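Local coordinates for Lmo2184 protein (Listeria monocytogenes serovar 1/2a, PDB 5JOQ) that is the lipoprotein substrate-binding component of an ABC transporter and probably binds haem or another iron-containing ligand, at the interface of chains A and B. Coordinates in Å, arbitrary orientation; residue numbers count along the deposited sequence, not the author numbering. Chains: chain A/B, Lmo2184 protein.

The interface of chains A and B. Residues chain A 234-235, 238; chain B 79, 228-231.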
loop_
_atom_site.group_PDB
_atom_site.type_symbol
_atom_site.label_atom_id
_atom_site.label_comp_id
_atom_site.label_asym_id
_atom_site.label_seq_id
_atom_site.Cartn_x
_atom_site.Cartn_y
_atom_site.Cartn_z
ATOM N N GLU A 234 -6.519 -5.817 -2.126
ATOM C CA GLU A 234 -5.954 -6.602 -3.211
ATOM C C GLU A 234 -4.581 -7.142 -2.818
ATOM O O GLU A 234 -4.241 -8.287 -3.128
ATOM C CB GLU A 234 -5.937 -5.725 -4.470
ATOM C CG GLU A 234 -5.550 -6.379 -5.672
ATOM C CD GLU A 234 -5.694 -5.494 -6.917
ATOM O OE1 GLU A 234 -5.929 -4.253 -6.837
ATOM O OE2 GLU A 234 -5.524 -6.055 -8.005
ATOM N N VAL A 235 -3.798 -6.357 -2.064
ATOM C CA VAL A 235 -2.515 -6.848 -1.566
ATOM C C VAL A 235 -2.734 -7.946 -0.533
ATOM O O VAL A 235 -2.035 -8.971 -0.520
ATOM C CB VAL A 235 -1.690 -5.694 -0.955
ATOM C CG1 VAL A 235 -0.497 -6.252 -0.243
ATOM C CG2 VAL A 235 -1.276 -4.675 -2.042
ATOM N N MET A 238 -3.265 -11.324 -1.975
ATOM C CA MET A 238 -2.025 -11.886 -2.441
ATOM C C MET A 238 -1.311 -12.539 -1.248
ATOM O O MET A 238 -0.774 -13.619 -1.353
ATOM C CB MET A 238 -1.205 -10.747 -3.045
ATOM C CG MET A 238 0.150 -11.068 -3.608
ATOM S SD MET A 238 0.788 -9.737 -4.650
ATOM C CE MET A 238 0.924 -8.373 -3.522
ATOM N N MET B 79 -13.193 -8.211 -1.726
ATOM C CA MET B 79 -12.524 -9.295 -1.017
ATOM C C MET B 79 -13.276 -9.688 0.246
ATOM O O MET B 79 -12.810 -10.571 0.977
ATOM C CB MET B 79 -11.065 -8.890 -0.663
ATOM C CG MET B 79 -10.184 -8.523 -1.878
ATOM S SD MET B 79 -9.983 -9.940 -2.981
ATOM C CE MET B 79 -8.822 -9.280 -4.201
ATOM N N ALA B 228 2.848 -7.212 -8.051
ATOM C CA ALA B 228 2.473 -6.909 -6.673
ATOM C C ALA B 228 1.086 -6.288 -6.736
ATOM O O ALA B 228 0.950 -5.069 -6.714
ATOM C CB ALA B 228 3.489 -5.986 -6.012
ATOM N N HIS B 229 0.059 -7.139 -6.857
ATOM C CA HIS B 229 -1.288 -6.660 -7.130
ATOM C C HIS B 229 -1.759 -5.696 -6.036
ATOM O O HIS B 229 -1.679 -6.015 -4.852
ATOM C CB HIS B 229 -2.226 -7.864 -7.221
ATOM C CG HIS B 229 -1.812 -8.854 -8.283
ATOM N ND1 HIS B 229 -1.765 -8.530 -9.618
ATOM C CD2 HIS B 229 -1.429 -10.155 -8.201
ATOM C CE1 HIS B 229 -1.385 -9.590 -10.321
ATOM N NE2 HIS B 229 -1.184 -10.594 -9.483
ATOM N N GLY B 230 -2.265 -4.525 -6.440
ATOM C CA GLY B 230 -2.752 -3.516 -5.514
ATOM C C GLY B 230 -1.691 -2.614 -4.911
ATOM O O GLY B 230 -2.042 -1.669 -4.206
ATOM N N MET B 231 -0.443 -2.868 -5.149
ATOM C CA MET B 231 0.586 -2.127 -4.422
ATOM C C MET B 231 0.974 -0.860 -5.188
ATOM O O MET B 231 1.112 -0.906 -6.418
ATOM C CB MET B 231 1.815 -3.026 -4.245
ATOM C CG MET B 231 2.855 -2.525 -3.305
ATOM S SD MET B 231 2.301 -2.619 -1.563
ATOM C CE MET B 231 2.600 -4.342 -1.231
HETATM O O HOH W 1 -3.276 -5.953 -9.721
#
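A:Val235, A:Glu234 and A:Met238, on one face near the start of helix 233-245 of chain A, pack against the loop B:Ala228 to B:Met231, which follows strand 223-227 in chain B. B:Met79 lies on the other flank of the helix. The helix enters between the two lobes of chain B, probably at the cleft that binds ligand in this family of binding proteins; this pairing of copies may be a product of crystal packing.

A polar link runs through water 1. OE2 of the A:Glu234 carboxylate lies 2.8 Å from this water, which is 3.0 Å from ND1 of the B:His229 imidazole, with an angle of 142° at the hydrogen. The two side chains cross at about a right angle, yet carboxylate and ring are nearly parallel, 6° apart. OE2 of A:Glu234 and ND1 of B:His229 are 4.8 Å apart; were the imidazole protonated, the carboxylate might attract it across the water.

The remaining contacts are mostly van der Waals. With CG opposite the backbone N (chi1 -173°) and an extended chain, A:Glu234 lays its carboxylate along B:Gly230, OE1 being 3.5 Å from CA. A:Val235 points both methyls at the loop: CG1 meets the terminal methyl CE of B:Met231 at 3.8 Å, while CG2 faces the B:His229 carbonyl. A:Met238 reaches out and then bends at its last torsion, bringing SD to 3.5 Å from the backbone N of B:His229 and turning CE towards B:Ala228. On the far flank, the methyl CE of B:Met79 rests 4.0 Å from CA of A:Glu234.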